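Side-chain contacts in heat shock protein, putative (Plasmodium falciparum, PDB 1Y6Z), which probably works as an ATP-dependent Hsp90-family chaperone that binds unfolded proteins, this piece being its middle domain: residues B[84-89]-B[122-127]; B[137-140]-B[145-148]; B[192-197]-B[249-254]; B[205-210]-B[216-221]. One frame throughout, in Å; residues are numbered along the deposited sequence.

Contact 1: B[84-89]-B[122-127]; sequences DKFSES and SIINKR
Phe86 extends from a single 3-10 turn (86-88) to helix 121-141, where the far end of its ring meets two consecutive residues, Ile124 and Asn125. With CG anti to the backbone N (chi1 -170°), the ring leaves the turn and carries CZ across to the helix. That CZ lies 4.1 Å from CG2 of Ile124, and the two side chains cross at about a right angle. The amide of Asn125 slants against the same end of the ring, its plane turned 61° from the ring plane. The setting is the middle domain of an Hsp90-family chaperone: the loop between strands 80-83 and 98-103 of its mixed sheet closes onto helix 121-141. Val101 of strand 98-103 touches both Phe86 and Ile124, while Leu121 and Ile128 of the helix add to the apolar surround of the ring. Ser89 folds back over Phe86. Its OG stands 4.2 Å above the plane, over the ring centre, and donates a 2.9 Å hydrogen bond to the backbone O of Phe86, with a C=O...donor angle of 156°. Ser89 also faces the amide end of Asn125, whose CG is 3.8 Å from Ser89 OG and equally far from Ser89 O.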
loop_
_atom_site.group_PDB
_atom_site.type_symbol
_atom_site.label_atom_id
_atom_site.label_comp_id
_atom_site.label_asym_id
_atom_site.label_seq_id
_atom_site.Cartn_x
_atom_site.Cartn_y
_atom_site.Cartn_z
ATOM N N ASP B 84 11.652 -23.761 13.361
ATOM C CA ASP B 84 10.386 -23.315 12.785
ATOM C C ASP B 84 9.515 -22.424 13.705
ATOM O O ASP B 84 8.279 -22.513 13.716
ATOM C CB ASP B 84 9.616 -24.509 12.209
ATOM C CG ASP B 84 9.212 -25.542 13.270
ATOM O OD1 ASP B 84 9.369 -25.312 14.512
ATOM O OD2 ASP B 84 8.686 -26.599 12.827
ATOM N N LYS B 85 10.166 -21.555 14.468
ATOM C CA LYS B 85 9.475 -20.708 15.429
ATOM C C LYS B 85 9.694 -19.233 15.157
ATOM O O LYS B 85 9.526 -18.379 16.043
ATOM C CB LYS B 85 9.912 -21.065 16.862
ATOM C CG LYS B 85 9.659 -22.516 17.200
ATOM C CD LYS B 85 10.407 -22.958 18.437
ATOM C CE LYS B 85 9.750 -24.184 19.004
ATOM N NZ LYS B 85 8.257 -24.067 18.858
ATOM N N PHE B 86 10.032 -18.919 13.916
ATOM C CA PHE B 86 10.299 -17.541 13.561
ATOM C C PHE B 86 9.043 -16.635 13.652
ATOM O O PHE B 86 9.153 -15.411 13.798
ATOM C CB PHE B 86 10.916 -17.482 12.177
ATOM C CG PHE B 86 11.420 -16.154 11.841
ATOM C CD1 PHE B 86 12.613 -15.699 12.394
ATOM C CD2 PHE B 86 10.665 -15.291 11.034
ATOM C CE1 PHE B 86 13.074 -14.430 12.094
ATOM C CE2 PHE B 86 11.126 -14.003 10.744
ATOM C CZ PHE B 86 12.331 -13.583 11.264
ATOM N N SER B 87 7.865 -17.258 13.543
ATOM C CA SER B 87 6.582 -16.586 13.660
ATOM C C SER B 87 6.269 -15.954 15.042
ATOM O O SER B 87 5.378 -15.091 15.144
ATOM C CB SER B 87 5.464 -17.564 13.300
ATOM O OG SER B 87 5.471 -17.835 11.912
ATOM N N GLU B 88 6.981 -16.395 16.086
ATOM C CA GLU B 88 6.869 -15.827 17.452
ATOM C C GLU B 88 7.256 -14.338 17.548
ATOM O O GLU B 88 6.930 -13.652 18.527
ATOM C CB GLU B 88 7.784 -16.566 18.409
ATOM C CG GLU B 88 7.328 -17.905 18.870
ATOM C CD GLU B 88 8.242 -18.432 19.979
ATOM O OE1 GLU B 88 8.355 -17.743 21.030
ATOM O OE2 GLU B 88 8.849 -19.518 19.791
ATOM N N SER B 89 7.980 -13.858 16.549
ATOM C CA SER B 89 8.347 -12.463 16.516
ATOM C C SER B 89 7.486 -11.608 15.545
ATOM O O SER B 89 7.596 -10.363 15.541
ATOM C CB SER B 89 9.856 -12.344 16.238
ATOM O OG SER B 89 10.184 -12.956 15.000
ATOM N N SER B 122 13.775 -7.251 13.446
ATOM C CA SER B 122 12.694 -6.321 13.348
ATOM C C SER B 122 12.492 -5.855 11.887
ATOM O O SER B 122 11.371 -5.661 11.442
ATOM C CB SER B 122 13.028 -5.141 14.228
ATOM O OG SER B 122 11.925 -4.289 14.378
ATOM N N ILE B 123 13.595 -5.645 11.184
ATOM C CA ILE B 123 13.575 -5.273 9.778
ATOM C C ILE B 123 12.983 -6.406 8.929
ATOM O O ILE B 123 12.127 -6.183 8.067
ATOM C CB ILE B 123 14.998 -4.978 9.320
ATOM C CG1 ILE B 123 15.361 -3.542 9.748
ATOM C CG2 ILE B 123 15.159 -5.230 7.817
ATOM C CD1 ILE B 123 16.820 -3.329 9.925
ATOM N N ILE B 124 13.458 -7.618 9.175
ATOM C CA ILE B 124 12.931 -8.770 8.440
ATOM C C ILE B 124 11.416 -8.914 8.711
ATOM O O ILE B 124 10.634 -9.076 7.759
ATOM C CB ILE B 124 13.728 -10.080 8.711
ATOM C CG1 ILE B 124 15.178 -9.915 8.217
ATOM C CG2 ILE B 124 13.074 -11.269 7.984
ATOM C CD1 ILE B 124 16.117 -11.034 8.627
ATOM N N ASN B 125 11.019 -8.850 9.987
ATOM C CA ASN B 125 9.624 -8.913 10.390
ATOM C C ASN B 125 8.751 -7.896 9.664
ATOM O O ASN B 125 7.675 -8.228 9.158
ATOM C CB ASN B 125 9.484 -8.715 11.901
ATOM C CG ASN B 125 10.062 -9.884 12.698
ATOM O OD1 ASN B 125 10.297 -9.766 13.901
ATOM N ND2 ASN B 125 10.338 -11.006 12.011
ATOM N N LYS B 126 9.207 -6.643 9.642
ATOM C CA LYS B 126 8.459 -5.588 8.970
ATOM C C LYS B 126 8.230 -5.847 7.482
ATOM O O LYS B 126 7.166 -5.590 7.000
ATOM C CB LYS B 126 9.170 -4.227 9.170
ATOM C CG LYS B 126 8.174 -3.070 9.037
ATOM C CD LYS B 126 8.885 -1.739 8.766
ATOM C CE LYS B 126 7.966 -0.855 7.928
ATOM N NZ LYS B 126 8.380 0.580 8.025
ATOM N N ARG B 127 9.247 -6.350 6.780
ATOM C CA ARG B 127 9.219 -6.621 5.333
ATOM C C ARG B 127 8.244 -7.784 5.094
ATOM O O ARG B 127 7.500 -7.812 4.117
ATOM C CB ARG B 127 10.589 -7.116 4.907
ATOM C CG ARG B 127 11.563 -6.252 4.033
ATOM C CD ARG B 127 11.670 -4.817 4.348
ATOM N NE ARG B 127 12.975 -4.210 3.950
ATOM C CZ ARG B 127 13.462 -4.103 2.706
ATOM N NH1 ARG B 127 14.636 -3.479 2.500
ATOM N NH2 ARG B 127 12.809 -4.596 1.654
#

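Contact 2: B[137-140]-B[145-148]; sequences KGLK and DKWT
Leu139 is the first residue of segment 137-140 to press on Trp147, through its backbone as well as its side chain. Its carbonyl carbon C lies 3.8 Å from CE3 of the indole, and its CB is 4.0 Å from the same ring carbon. One of its methyl groups turns to the residue before the tryptophan: CD1 of Leu139 approaches CE of Lys146 at 4.4 Å. Lys140 then lies across the indole. Its backbone N comes within 3.4 Å of Trp147 CE3, and CB sits almost squarely over the six-membered ring, 3.6 Å from the centroid and only 7° off the normal, a CH-pi contact. With CG anti to the backbone N (chi1 -174°) and the chain beyond it extended, Lys140 CG lies by the CE2-NE1 bond, 3.7 Å from Trp147 NE1, and CD passes on by CZ2. The ammonium thus clears the ring; NZ forms a salt bridge with Asp189 and donates a 2.9 Å bond to water 1. The same water receives a weak bond from the indole NE1, which is also hydrogen-bonded to Glu177. The contact closes the short connection between helices 121-141 and 145-164, next to Leu175, while Glu177 and Asp189 tie its polar edge to the small antiparallel sheet of strands 177-178 and 188-189.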
loop_
_atom_site.group_PDB
_atom_site.type_symbol
_atom_site.label_atom_id
_atom_site.label_comp_id
_atom_site.label_asym_id
_atom_site.label_seq_id
_atom_site.Cartn_x
_atom_site.Cartn_y
_atom_site.Cartn_z
ATOM N N LYS B 137 -3.874 -8.276 -0.581
ATOM C CA LYS B 137 -4.568 -7.267 -1.449
ATOM C C LYS B 137 -4.615 -7.663 -2.897
ATOM O O LYS B 137 -5.588 -7.377 -3.603
ATOM C CB LYS B 137 -3.930 -5.905 -1.377
ATOM C CG LYS B 137 -4.277 -5.123 -0.158
ATOM C CD LYS B 137 -4.124 -3.635 -0.536
ATOM C CE LYS B 137 -2.683 -3.299 -0.883
ATOM N NZ LYS B 137 -2.394 -3.470 -2.349
ATOM N N GLY B 138 -3.556 -8.327 -3.351
ATOM C CA GLY B 138 -3.555 -8.918 -4.690
ATOM C C GLY B 138 -4.606 -10.003 -4.805
ATOM O O GLY B 138 -5.265 -10.129 -5.828
ATOM N N LEU B 139 -4.743 -10.826 -3.772
ATOM C CA LEU B 139 -5.711 -11.900 -3.831
ATOM C C LEU B 139 -7.126 -11.322 -3.876
ATOM O O LEU B 139 -7.950 -11.802 -4.631
ATOM C CB LEU B 139 -5.521 -12.866 -2.679
ATOM C CG LEU B 139 -6.213 -14.244 -2.715
ATOM C CD1 LEU B 139 -5.682 -15.130 -3.856
ATOM C CD2 LEU B 139 -6.010 -14.914 -1.386
ATOM N N LYS B 140 -7.385 -10.278 -3.108
ATOM C CA LYS B 140 -8.665 -9.537 -3.167
ATOM C C LYS B 140 -8.943 -8.954 -4.576
ATOM O O LYS B 140 -10.046 -9.121 -5.097
ATOM C CB LYS B 140 -8.672 -8.407 -2.158
ATOM C CG LYS B 140 -10.062 -7.678 -2.068
ATOM C CD LYS B 140 -10.032 -6.663 -0.984
ATOM C CE LYS B 140 -11.319 -5.782 -1.075
ATOM N NZ LYS B 140 -11.333 -4.917 0.082
ATOM N N ASP B 145 -13.496 -15.973 -6.156
ATOM C CA ASP B 145 -13.925 -17.112 -5.352
ATOM C C ASP B 145 -12.843 -17.455 -4.357
ATOM O O ASP B 145 -13.152 -17.804 -3.230
ATOM C CB ASP B 145 -14.188 -18.347 -6.206
ATOM C CG ASP B 145 -12.909 -18.911 -6.805
ATOM O OD1 ASP B 145 -12.119 -18.101 -7.385
ATOM O OD2 ASP B 145 -12.676 -20.146 -6.667
ATOM N N LYS B 146 -11.583 -17.402 -4.794
ATOM C CA LYS B 146 -10.462 -17.662 -3.894
ATOM C C LYS B 146 -10.405 -16.645 -2.749
ATOM O O LYS B 146 -10.078 -17.005 -1.629
ATOM C CB LYS B 146 -9.145 -17.731 -4.643
ATOM C CG LYS B 146 -8.906 -19.095 -5.274
ATOM C CD LYS B 146 -7.642 -19.121 -6.121
ATOM C CE LYS B 146 -6.380 -19.183 -5.294
ATOM N NZ LYS B 146 -5.249 -19.445 -6.176
ATOM N N TRP B 147 -10.741 -15.386 -3.037
ATOM C CA TRP B 147 -10.793 -14.373 -2.011
ATOM C C TRP B 147 -11.873 -14.668 -0.950
ATOM O O TRP B 147 -11.645 -14.488 0.251
ATOM C CB TRP B 147 -11.015 -12.976 -2.620
ATOM C CG TRP B 147 -11.110 -11.931 -1.551
ATOM C CD1 TRP B 147 -12.202 -11.176 -1.238
ATOM C CD2 TRP B 147 -10.070 -11.514 -0.669
ATOM N NE1 TRP B 147 -11.922 -10.337 -0.191
ATOM C CE2 TRP B 147 -10.619 -10.524 0.185
ATOM C CE3 TRP B 147 -8.738 -11.920 -0.476
ATOM C CZ2 TRP B 147 -9.887 -9.908 1.184
ATOM C CZ3 TRP B 147 -8.006 -11.299 0.517
ATOM C CH2 TRP B 147 -8.573 -10.306 1.327
ATOM N N THR B 148 -13.071 -15.084 -1.387
ATOM C CA THR B 148 -14.105 -15.379 -0.408
ATOM C C THR B 148 -13.725 -16.579 0.476
ATOM O O THR B 148 -13.952 -16.537 1.669
ATOM C CB THR B 148 -15.523 -15.587 -1.059
ATOM O OG1 THR B 148 -15.880 -14.435 -1.823
ATOM C CG2 THR B 148 -16.580 -15.830 0.034
HETATM O O HOH W 1 -12.455 -7.283 1.341
#

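Contact 3: B[192-197]-B[249-254]; sequences SYIENM and NKYKGY
Tyr254 presents one face of its ring to Ile194, whose CG1 lies over it, while Tyr251 meets the same isoleucine at a ring edge. CD1 of Ile194 serves both: it is 3.6 Å from CE1 of Tyr254 and 3.6 Å from CE2 of Tyr251, near the plane of the latter ring. A face of Tyr251 is covered by its own neighbour, Lys252, with CG 3.8 Å above the centre. The carbonyl O of Tyr251 lies in plane at the edge of the Tyr254 ring. The second branch of Ile194, CG2, is anti to the backbone N and reaches the phenol end, 3.6 Å from OH of Tyr254. Met197 adds a Met-aromatic contact, its SD 4.4 Å from the Tyr254 centroid and oblique, 37° off the normal. The two tyrosines are set by a type I' beta turn from Tyr251 to Tyr254, in which each donates its N to the other's O; Lys252 and Gly253 both have positive phi. Lys250 braces this turn with a 2.9 Å bond from NZ to Gly253 O, approaching from above the carbonyl plane. Tyr251 OH is hydrogen-bonded to Asp191, and Arg127 of the second subunit packs on Ile194. The contact thus joins the C-terminal end of helix 190-195 to the loop between helix 237-249 and strand 256-258, with Ile204 of strand 204-208 beside Tyr254.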
loop_
_atom_site.group_PDB
_atom_site.type_symbol
_atom_site.label_atom_id
_atom_site.label_comp_id
_atom_site.label_asym_id
_atom_site.label_seq_id
_atom_site.Cartn_x
_atom_site.Cartn_y
_atom_site.Cartn_z
ATOM N N SER B 192 -16.824 -0.309 0.143
ATOM C CA SER B 192 -18.046 -0.411 -0.605
ATOM C C SER B 192 -19.210 0.159 0.204
ATOM O O SER B 192 -20.066 0.834 -0.365
ATOM C CB SER B 192 -18.360 -1.834 -1.035
ATOM O OG SER B 192 -17.369 -2.350 -1.906
ATOM N N TYR B 193 -19.210 -0.099 1.513
ATOM C CA TYR B 193 -20.156 0.558 2.406
ATOM C C TYR B 193 -20.028 2.069 2.284
ATOM O O TYR B 193 -21.040 2.752 2.145
ATOM C CB TYR B 193 -20.001 0.114 3.865
ATOM C CG TYR B 193 -20.992 0.725 4.862
ATOM C CD1 TYR B 193 -21.981 -0.052 5.464
ATOM C CD2 TYR B 193 -20.910 2.069 5.223
ATOM C CE1 TYR B 193 -22.846 0.491 6.409
ATOM C CE2 TYR B 193 -21.808 2.625 6.120
ATOM C CZ TYR B 193 -22.768 1.844 6.705
ATOM O OH TYR B 193 -23.626 2.452 7.619
ATOM N N ILE B 194 -18.806 2.581 2.419
ATOM C CA ILE B 194 -18.546 4.013 2.324
ATOM C C ILE B 194 -19.102 4.597 1.008
ATOM O O ILE B 194 -19.761 5.634 1.029
ATOM C CB ILE B 194 -17.040 4.348 2.458
ATOM C CG1 ILE B 194 -16.591 4.150 3.917
ATOM C CG2 ILE B 194 -16.765 5.806 1.976
ATOM C CD1 ILE B 194 -15.089 4.176 4.156
ATOM N N GLU B 195 -18.837 3.894 -0.103
ATOM C CA GLU B 195 -19.330 4.184 -1.463
ATOM C C GLU B 195 -20.847 4.358 -1.517
ATOM O O GLU B 195 -21.371 5.219 -2.233
ATOM C CB GLU B 195 -18.861 3.048 -2.408
ATOM C CG GLU B 195 -19.868 2.502 -3.440
ATOM C CD GLU B 195 -19.490 1.121 -4.079
ATOM O OE1 GLU B 195 -20.414 0.334 -4.375
ATOM O OE2 GLU B 195 -18.295 0.813 -4.322
ATOM N N ASN B 196 -21.535 3.538 -0.736
ATOM C CA ASN B 196 -22.985 3.464 -0.746
ATOM C C ASN B 196 -23.666 4.368 0.272
ATOM O O ASN B 196 -24.867 4.306 0.413
ATOM C CB ASN B 196 -23.435 2.011 -0.573
ATOM C CG ASN B 196 -23.340 1.223 -1.850
ATOM O OD1 ASN B 196 -23.863 1.655 -2.889
ATOM N ND2 ASN B 196 -22.658 0.065 -1.800
ATOM N N MET B 197 -22.912 5.208 0.961
ATOM C CA MET B 197 -23.464 6.054 2.040
ATOM C C MET B 197 -24.419 7.113 1.468
ATOM O O MET B 197 -24.179 7.675 0.417
ATOM C CB MET B 197 -22.367 6.753 2.863
ATOM C CG MET B 197 -21.487 5.831 3.784
ATOM S SD MET B 197 -20.210 6.651 4.728
ATOM C CE MET B 197 -21.106 7.433 6.035
ATOM N N ASN B 249 -10.208 4.506 16.716
ATOM C CA ASN B 249 -9.445 5.436 15.831
ATOM C C ASN B 249 -9.992 5.590 14.433
ATOM O O ASN B 249 -9.283 6.054 13.524
ATOM C CB ASN B 249 -7.925 5.214 15.810
ATOM C CG ASN B 249 -7.143 6.330 16.547
ATOM O OD1 ASN B 249 -7.524 6.765 17.652
ATOM N ND2 ASN B 249 -6.023 6.769 15.947
ATOM N N LYS B 250 -11.268 5.220 14.290
ATOM C CA LYS B 250 -12.052 5.484 13.072
ATOM C C LYS B 250 -11.638 4.541 11.942
ATOM O O LYS B 250 -10.751 3.687 12.100
ATOM C CB LYS B 250 -11.891 6.953 12.626
ATOM C CG LYS B 250 -12.400 8.044 13.634
ATOM C CD LYS B 250 -12.210 9.417 13.004
ATOM C CE LYS B 250 -13.159 10.461 13.555
ATOM N NZ LYS B 250 -13.545 11.448 12.496
ATOM N N TYR B 251 -12.283 4.707 10.799
ATOM C CA TYR B 251 -11.878 4.019 9.584
ATOM C C TYR B 251 -11.867 5.023 8.474
ATOM O O TYR B 251 -12.929 5.464 8.009
ATOM C CB TYR B 251 -12.786 2.840 9.221
ATOM C CG TYR B 251 -12.374 2.202 7.895
ATOM C CD1 TYR B 251 -11.189 1.425 7.787
ATOM C CD2 TYR B 251 -13.120 2.401 6.735
ATOM C CE1 TYR B 251 -10.807 0.871 6.570
ATOM C CE2 TYR B 251 -12.734 1.837 5.506
ATOM C CZ TYR B 251 -11.552 1.084 5.456
ATOM O OH TYR B 251 -11.172 0.518 4.303
ATOM N N LYS B 252 -10.662 5.370 8.038
ATOM C CA LYS B 252 -10.444 6.313 6.952
ATOM C C LYS B 252 -11.228 7.592 7.254
ATOM O O LYS B 252 -11.844 8.169 6.378
ATOM C CB LYS B 252 -10.789 5.727 5.557
ATOM C CG LYS B 252 -9.886 4.553 5.081
ATOM C CD LYS B 252 -10.103 4.167 3.604
ATOM C CE LYS B 252 -9.236 2.948 3.249
ATOM N NZ LYS B 252 -9.679 2.202 2.020
ATOM N N GLY B 253 -11.218 7.974 8.523
ATOM C CA GLY B 253 -11.782 9.251 9.003
ATOM C C GLY B 253 -13.245 9.183 9.423
ATOM O O GLY B 253 -13.790 10.179 9.905
ATOM N N TYR B 254 -13.875 8.016 9.221
ATOM C CA TYR B 254 -15.280 7.746 9.596
ATOM C C TYR B 254 -15.399 7.148 10.971
ATOM O O TYR B 254 -14.660 6.247 11.329
ATOM C CB TYR B 254 -15.932 6.785 8.605
ATOM C CG TYR B 254 -16.066 7.372 7.241
ATOM C CD1 TYR B 254 -15.114 7.142 6.270
ATOM C CD2 TYR B 254 -17.127 8.221 6.940
ATOM C CE1 TYR B 254 -15.230 7.710 4.996
ATOM C CE2 TYR B 254 -17.266 8.787 5.685
ATOM C CZ TYR B 254 -16.305 8.539 4.723
ATOM O OH TYR B 254 -16.451 9.104 3.478
#

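Contact 4: B[205-210]-B[216-221]; sequences YYISGE and QNSPSL
The smaller alpha-beta subdomain of the Hsp90 middle domain has a three-stranded parallel sheet, and Ile207 on its central strand, 204-208, packs against Ser218, Ser220 and Leu221 of the loop between helices 212-215 and 222-226. The strand is held between strands 231-234 and 256-258, with Ile207 bonding through its backbone to Leu232 and Ser234. Its side chain points toward the loop, whereas that of the preceding Tyr206 points away and packs against helix 237-249, where its OH makes a weak bond to Glu240. With CG1 anti to the backbone N (chi1 -176°) and CD1 extended beyond it, CD1 is the one Ile207 atom that meets the loop. That methyl is received on an apolar side by Leu221 and on a polar side by the two serines. Leu221 turns its branch point to the methyl, with its CG 3.7 Å from CD1 of Ile207; its two methyl groups stand slightly farther off. Within the loop, Leu221 N makes a weak backbone bond to Ser218 O. The serine hydroxyls are modelled so near each other that the details of their bond are doubtful. Val231 and Phe233 of strand 231-234, together with Val259, also touch Ile207. The methyl ends close to both hydroxyls: Ile207 CD1 is 3.4 Å from Ser220 OG and 3.5 Å from Ser218 OG.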
loop_
_atom_site.group_PDB
_atom_site.type_symbol
_atom_site.label_atom_id
_atom_site.label_comp_id
_atom_site.label_asym_id
_atom_site.label_seq_id
_atom_site.Cartn_x
_atom_site.Cartn_y
_atom_site.Cartn_z
ATOM N N TYR B 205 -22.426 2.405 10.464
ATOM C CA TYR B 205 -23.140 1.810 11.600
ATOM C C TYR B 205 -22.963 0.331 11.612
ATOM O O TYR B 205 -22.850 -0.255 10.563
ATOM C CB TYR B 205 -24.641 2.140 11.553
ATOM C CG TYR B 205 -24.887 3.623 11.674
ATOM C CD1 TYR B 205 -24.955 4.451 10.529
ATOM C CD2 TYR B 205 -25.001 4.214 12.932
ATOM C CE1 TYR B 205 -25.157 5.843 10.657
ATOM C CE2 TYR B 205 -25.210 5.583 13.075
ATOM C CZ TYR B 205 -25.295 6.386 11.940
ATOM O OH TYR B 205 -25.481 7.735 12.125
ATOM N N TYR B 206 -22.950 -0.266 12.802
ATOM C CA TYR B 206 -23.090 -1.710 12.936
ATOM C C TYR B 206 -23.983 -2.125 14.103
ATOM O O TYR B 206 -24.254 -1.329 14.975
ATOM C CB TYR B 206 -21.711 -2.385 13.054
ATOM C CG TYR B 206 -21.049 -2.259 14.395
ATOM C CD1 TYR B 206 -21.183 -3.273 15.346
ATOM C CD2 TYR B 206 -20.257 -1.165 14.695
ATOM C CE1 TYR B 206 -20.559 -3.181 16.571
ATOM C CE2 TYR B 206 -19.634 -1.057 15.940
ATOM C CZ TYR B 206 -19.800 -2.082 16.860
ATOM O OH TYR B 206 -19.176 -2.001 18.073
ATOM N N ILE B 207 -24.409 -3.383 14.106
ATOM C CA ILE B 207 -25.300 -3.914 15.168
ATOM C C ILE B 207 -25.005 -5.372 15.557
ATOM O O ILE B 207 -25.073 -6.275 14.706
ATOM C CB ILE B 207 -26.807 -3.758 14.789
ATOM C CG1 ILE B 207 -27.717 -4.228 15.939
ATOM C CG2 ILE B 207 -27.178 -4.499 13.469
ATOM C CD1 ILE B 207 -29.117 -3.606 15.899
ATOM N N SER B 208 -24.701 -5.593 16.842
ATOM C CA SER B 208 -24.630 -6.962 17.389
ATOM C C SER B 208 -25.856 -7.798 16.986
ATOM O O SER B 208 -27.012 -7.467 17.333
ATOM C CB SER B 208 -24.480 -6.943 18.913
ATOM O OG SER B 208 -23.257 -6.331 19.316
ATOM N N GLY B 209 -25.597 -8.861 16.227
ATOM C CA GLY B 209 -26.619 -9.782 15.772
ATOM C C GLY B 209 -26.332 -11.177 16.296
ATOM O O GLY B 209 -25.239 -11.451 16.825
ATOM N N GLU B 210 -27.328 -12.053 16.157
ATOM C CA GLU B 210 -27.258 -13.428 16.632
ATOM C C GLU B 210 -27.121 -14.356 15.430
ATOM O O GLU B 210 -26.467 -15.400 15.505
ATOM C CB GLU B 210 -28.525 -13.751 17.446
ATOM C CG GLU B 210 -28.686 -15.191 17.926
ATOM C CD GLU B 210 -27.726 -15.578 19.054
ATOM O OE1 GLU B 210 -27.596 -16.800 19.300
ATOM O OE2 GLU B 210 -27.114 -14.684 19.687
ATOM N N GLN B 216 -31.099 -8.072 11.346
ATOM C CA GLN B 216 -31.837 -6.931 10.790
ATOM C C GLN B 216 -33.278 -6.797 11.302
ATOM O O GLN B 216 -33.944 -5.788 11.047
ATOM C CB GLN B 216 -31.799 -6.916 9.256
ATOM C CG GLN B 216 -32.107 -8.231 8.586
ATOM C CD GLN B 216 -32.420 -8.064 7.115
ATOM O OE1 GLN B 216 -31.860 -7.197 6.431
ATOM N NE2 GLN B 216 -33.328 -8.897 6.611
ATOM N N ASN B 217 -33.743 -7.813 12.025
ATOM C CA ASN B 217 -35.062 -7.798 12.647
ATOM C C ASN B 217 -35.122 -6.926 13.879
ATOM O O ASN B 217 -36.215 -6.629 14.381
ATOM C CB ASN B 217 -35.526 -9.211 12.998
ATOM C CG ASN B 217 -36.518 -9.743 12.002
ATOM O OD1 ASN B 217 -36.216 -9.858 10.804
ATOM N ND2 ASN B 217 -37.728 -10.041 12.475
ATOM N N SER B 218 -33.949 -6.521 14.360
ATOM C CA SER B 218 -33.848 -5.682 15.542
ATOM C C SER B 218 -34.735 -4.427 15.459
ATOM O O SER B 218 -34.800 -3.762 14.418
ATOM C CB SER B 218 -32.385 -5.306 15.803
ATOM O OG SER B 218 -32.236 -4.638 17.049
ATOM N N PRO B 219 -35.479 -4.157 16.541
ATOM C CA PRO B 219 -36.212 -2.914 16.834
ATOM C C PRO B 219 -35.325 -1.668 16.889
ATOM O O PRO B 219 -35.690 -0.632 16.319
ATOM C CB PRO B 219 -36.813 -3.196 18.216
ATOM C CG PRO B 219 -36.998 -4.690 18.207
ATOM C CD PRO B 219 -35.735 -5.181 17.570
ATOM N N SER B 220 -34.177 -1.772 17.562
ATOM C CA SER B 220 -33.171 -0.698 17.631
ATOM C C SER B 220 -32.713 -0.166 16.268
ATOM O O SER B 220 -32.066 0.861 16.190
ATOM C CB SER B 220 -31.951 -1.188 18.420
ATOM O OG SER B 220 -31.572 -2.486 17.977
ATOM N N LEU B 221 -33.075 -0.863 15.196
ATOM C CA LEU B 221 -32.724 -0.465 13.830
ATOM C C LEU B 221 -33.707 0.507 13.158
ATOM O O LEU B 221 -33.369 1.105 12.127
ATOM C CB LEU B 221 -32.544 -1.705 12.954
ATOM C CG LEU B 221 -31.178 -2.390 13.091
ATOM C CD1 LEU B 221 -31.198 -3.701 12.338
ATOM C CD2 LEU B 221 -30.011 -1.472 12.632
#

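How the contacts relate
Contact 1 is the most buried of the four and lies by the mixed five-stranded sheet; the others are partly buried. Contacts 1 and 2 share helix 121-141, their centres about 24 Å apart on opposite sides of the chain's centre. Contact 2 relies on a lysine chain over an indole with polar ends tied outward, whereas contact 3 is mostly hydrophobic and contact 4 rests on a single methyl group. Contact 4 is nested within the loop closed by contact 3, and the two touch through a probable hydrogen bond, Tyr193 OH to Tyr205 N, 3.1 Å. Contacts 1 and 3 both reach the second subunit; Arg127 beside contact 1 forms a salt bridge with Glu195 of the second subunit.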